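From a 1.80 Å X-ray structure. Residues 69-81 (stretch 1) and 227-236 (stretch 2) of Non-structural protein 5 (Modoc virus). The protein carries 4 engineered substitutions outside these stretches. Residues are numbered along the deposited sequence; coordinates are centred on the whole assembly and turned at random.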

# COMPACT_ATOMS: atom_id res chain seq x y z
N ALA A 69 -3.01 -5.66 10.52
CA ALA A 69 -3.09 -7.03 10.05
C ALA A 69 -2.43 -7.18 8.69
O ALA A 69 -1.76 -8.16 8.43
CB ALA A 69 -4.56 -7.48 9.99
N LYS A 70 -2.62 -6.18 7.81
CA LYS A 70 -2.07 -6.24 6.46
C LYS A 70 -0.56 -6.15 6.49
O LYS A 70 0.10 -6.97 5.85
CB LYS A 70 -2.66 -5.14 5.57
CG LYS A 70 -4.09 -5.44 5.11
CD LYS A 70 -4.85 -4.20 4.58
CE LYS A 70 -4.16 -3.51 3.43
NZ LYS A 70 -4.94 -2.27 3.02
N LEU A 71 -0.01 -5.21 7.25
CA LEU A 71 1.47 -5.07 7.28
C LEU A 71 2.06 -6.30 7.94
O LEU A 71 3.10 -6.78 7.50
CB LEU A 71 1.93 -3.82 8.02
CG LEU A 71 3.44 -3.55 8.01
CD1 LEU A 71 4.01 -3.59 6.60
CD2 LEU A 71 3.80 -2.25 8.75
N ALA A 72 1.40 -6.80 8.98
CA ALA A 72 1.86 -8.01 9.69
C ALA A 72 1.92 -9.23 8.76
O ALA A 72 2.88 -10.01 8.79
CB ALA A 72 0.98 -8.31 10.96
N TRP A 73 0.89 -9.36 7.92
CA TRP A 73 0.82 -10.40 6.91
C TRP A 73 1.98 -10.31 5.93
O TRP A 73 2.66 -11.31 5.69
CB TRP A 73 -0.51 -10.37 6.16
CG TRP A 73 -0.74 -11.59 5.28
CD1 TRP A 73 -1.42 -12.74 5.63
CD2 TRP A 73 -0.29 -11.78 3.93
NE1 TRP A 73 -1.42 -13.62 4.57
CE2 TRP A 73 -0.73 -13.07 3.52
CE3 TRP A 73 0.45 -11.00 3.03
CZ2 TRP A 73 -0.46 -13.58 2.24
CZ3 TRP A 73 0.71 -11.51 1.74
CH2 TRP A 73 0.26 -12.80 1.37
N ILE A 74 2.20 -9.13 5.36
CA ILE A 74 3.31 -8.90 4.44
C ILE A 74 4.66 -9.19 5.13
O ILE A 74 5.57 -9.77 4.52
CB ILE A 74 3.31 -7.46 3.91
CG1 ILE A 74 2.01 -7.19 3.10
CG2 ILE A 74 4.62 -7.14 3.12
CD1 ILE A 74 1.81 -5.74 2.73
N ASP A 75 4.78 -8.77 6.40
CA ASP A 75 6.05 -8.92 7.13
C ASP A 75 6.36 -10.39 7.36
O ASP A 75 7.49 -10.83 7.14
CB ASP A 75 5.99 -8.18 8.46
CG ASP A 75 7.29 -8.23 9.23
OD1 ASP A 75 8.37 -8.39 8.60
OD2 ASP A 75 7.23 -8.11 10.47
N GLU A 76 5.34 -11.14 7.78
CA GLU A 76 5.47 -12.57 8.08
C GLU A 76 5.72 -13.39 6.83
O GLU A 76 6.30 -14.47 6.91
CB GLU A 76 4.24 -13.09 8.84
CG GLU A 76 4.38 -12.99 10.38
CD GLU A 76 3.19 -12.34 11.10
OE1 GLU A 76 2.03 -12.79 10.93
OE2 GLU A 76 3.43 -11.37 11.87
N ARG A 77 5.29 -12.89 5.68
CA ARG A 77 5.56 -13.56 4.41
C ARG A 77 6.96 -13.24 3.87
O ARG A 77 7.36 -13.80 2.85
CB ARG A 77 4.53 -13.17 3.35
CG ARG A 77 3.11 -13.52 3.70
CD ARG A 77 2.81 -15.00 3.48
NE ARG A 77 1.77 -15.55 4.36
CZ ARG A 77 1.38 -15.04 5.53
NH1 ARG A 77 1.92 -13.94 6.02
NH2 ARG A 77 0.44 -15.67 6.21
N GLY A 78 7.69 -12.36 4.55
CA GLY A 78 8.98 -11.88 4.05
C GLY A 78 8.89 -10.87 2.92
O GLY A 78 9.83 -10.72 2.13
N GLY A 79 7.76 -10.16 2.84
CA GLY A 79 7.55 -9.10 1.86
C GLY A 79 8.42 -7.89 2.09
O GLY A 79 8.78 -7.19 1.15
N VAL A 80 8.78 -7.64 3.34
CA VAL A 80 9.56 -6.44 3.68
C VAL A 80 10.32 -6.63 4.98
O VAL A 80 9.74 -7.05 5.98
CB VAL A 80 8.64 -5.15 3.77
CG1 VAL A 80 7.58 -5.30 4.88
CG2 VAL A 80 9.49 -3.89 3.98
N GLU A 81 11.61 -6.30 4.95
CA GLU A 81 12.44 -6.31 6.15
C GLU A 81 12.30 -4.97 6.86
O GLU A 81 12.76 -3.95 6.37
CB GLU A 81 13.91 -6.61 5.79
CG GLU A 81 14.89 -6.59 7.01
CD GLU A 81 14.68 -7.74 8.03
OE1 GLU A 81 14.02 -8.77 7.72
OE2 GLU A 81 15.21 -7.59 9.16
N HIS A 227 -8.85 -3.28 -5.41
CA HIS A 227 -7.87 -4.04 -6.18
C HIS A 227 -6.47 -3.72 -5.67
O HIS A 227 -5.49 -4.04 -6.35
CB HIS A 227 -8.00 -3.66 -7.65
CG HIS A 227 -7.61 -4.74 -8.62
ND1 HIS A 227 -6.35 -5.28 -8.67
CD2 HIS A 227 -8.33 -5.33 -9.61
CE1 HIS A 227 -6.30 -6.18 -9.65
NE2 HIS A 227 -7.49 -6.22 -10.23
N GLU A 228 -6.36 -3.10 -4.48
CA GLU A 228 -5.03 -2.70 -3.92
C GLU A 228 -4.06 -3.87 -3.89
O GLU A 228 -4.40 -5.00 -3.54
CB GLU A 228 -5.12 -2.09 -2.50
CG GLU A 228 -5.53 -3.14 -1.45
CD GLU A 228 -5.96 -2.55 -0.13
OE1 GLU A 228 -6.11 -1.32 -0.05
OE2 GLU A 228 -6.16 -3.33 0.84
N MET A 229 -2.84 -3.58 -4.33
CA MET A 229 -1.74 -4.54 -4.18
C MET A 229 -0.52 -3.79 -3.61
O MET A 229 -0.52 -2.55 -3.50
CB MET A 229 -1.45 -5.20 -5.53
CG MET A 229 -2.62 -6.08 -5.98
SD MET A 229 -2.43 -6.73 -7.65
CE MET A 229 -1.06 -7.91 -7.42
N TYR A 230 0.50 -4.53 -3.18
CA TYR A 230 1.60 -3.93 -2.45
C TYR A 230 2.92 -4.16 -3.16
O TYR A 230 3.27 -5.30 -3.44
CB TYR A 230 1.64 -4.37 -1.00
CG TYR A 230 0.53 -3.69 -0.23
CD1 TYR A 230 0.77 -2.47 0.41
CD2 TYR A 230 -0.75 -4.24 -0.18
CE1 TYR A 230 -0.25 -1.81 1.11
CE2 TYR A 230 -1.79 -3.57 0.50
CZ TYR A 230 -1.52 -2.36 1.14
OH TYR A 230 -2.54 -1.68 1.79
N PHE A 231 3.61 -3.08 -3.48
CA PHE A 231 4.90 -3.19 -4.16
C PHE A 231 5.92 -3.34 -3.04
O PHE A 231 6.09 -2.42 -2.22
CB PHE A 231 5.16 -1.95 -5.04
CG PHE A 231 6.51 -1.95 -5.72
CD1 PHE A 231 6.85 -2.94 -6.65
CD2 PHE A 231 7.45 -0.94 -5.45
CE1 PHE A 231 8.10 -2.93 -7.30
CE2 PHE A 231 8.71 -0.92 -6.10
CZ PHE A 231 9.05 -1.93 -7.01
N VAL A 232 6.60 -4.50 -3.03
CA VAL A 232 7.40 -4.90 -1.88
C VAL A 232 8.83 -5.33 -2.31
O VAL A 232 9.05 -5.81 -3.43
CB VAL A 232 6.70 -6.04 -1.05
CG1 VAL A 232 5.33 -5.61 -0.43
CG2 VAL A 232 6.51 -7.31 -1.90
N SER A 233 9.80 -5.11 -1.42
CA SER A 233 11.19 -5.41 -1.71
C SER A 233 11.52 -6.90 -1.54
O SER A 233 12.44 -7.38 -2.19
CB SER A 233 12.13 -4.57 -0.82
OG SER A 233 11.71 -4.62 0.51
N GLY A 234 10.78 -7.60 -0.67
CA GLY A 234 11.16 -8.96 -0.21
C GLY A 234 10.77 -10.09 -1.15
O GLY A 234 11.35 -11.20 -1.09
N ILE A 235 9.80 -9.83 -2.02
CA ILE A 235 9.29 -10.84 -2.94
C ILE A 235 9.54 -10.35 -4.36
O ILE A 235 9.20 -9.21 -4.68
CB ILE A 235 7.80 -11.15 -2.65
CG1 ILE A 235 7.67 -11.74 -1.24
CG2 ILE A 235 7.18 -12.09 -3.75
CD1 ILE A 235 6.26 -11.81 -0.66
N LYS A 236 10.15 -11.18 -5.20
CA LYS A 236 10.43 -10.83 -6.59
C LYS A 236 9.54 -11.67 -7.51
O LYS A 236 9.71 -12.88 -7.57
CB LYS A 236 11.90 -11.08 -6.93
CG LYS A 236 12.85 -10.10 -6.31
CD LYS A 236 14.29 -10.55 -6.53
CE LYS A 236 15.16 -9.37 -6.93
NZ LYS A 236 14.96 -8.95 -8.35
O HOH W 1 12.89 -6.24 2.41

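What holds the charged end of the contact together? Lys 70 reaches from the helix with its CA-to-CB bond pointing toward the other stretch, and its NZ lies 2.7 Å from OE2 of Glu 228, a salt bridge that is also a hydrogen bond. The same NZ gives a second, weak hydrogen bond to OH of Tyr 230, 2.8 Å away. One ammonium group thus ties the residue just before the strand to an aromatic side chain within it.

How do the two backbones meet at the other end? N of Gly 234 donates a hydrogen bond to O of Gly 79, 2.7 Å away, where the CA atoms of these two residues are 4.2 Å apart. Beside it, CA of Gly 234 makes a CA-H...O contact with O of Gly 78 at 3.2 Å. A side chain on Gly 234 would leave no room for this approach: an ideal CB would sit 1.9 Å from O of Gly 78. A water adds a further link, 2.8 Å from both N of Glu 81, whose hydrogen bond it accepts, and OG of Ser 233.

Why can the chain turn so tightly after the helix? Gly 78 takes a positive phi, which favours glycine, in a Schellman motif: N of Gly 79 bonds to O of Ile 74 at 2.8 Å, and N of Gly 78 to O of Asp 75 at 3.0 Å. A CB on Gly 79 would clash with CG2 of Ile 74.

What fills the space between the polar ends? Ile 74 lies over one face of the Tyr 230 ring, its CD1 3.8 Å from CG of Tyr 230 in a CH-pi contact, while its CG2 packs 3.9 Å from CG1 of Val 232. Farther along, CD1 of Ile 235 comes within 3.9 Å of CA of Gly 79, covering the turn.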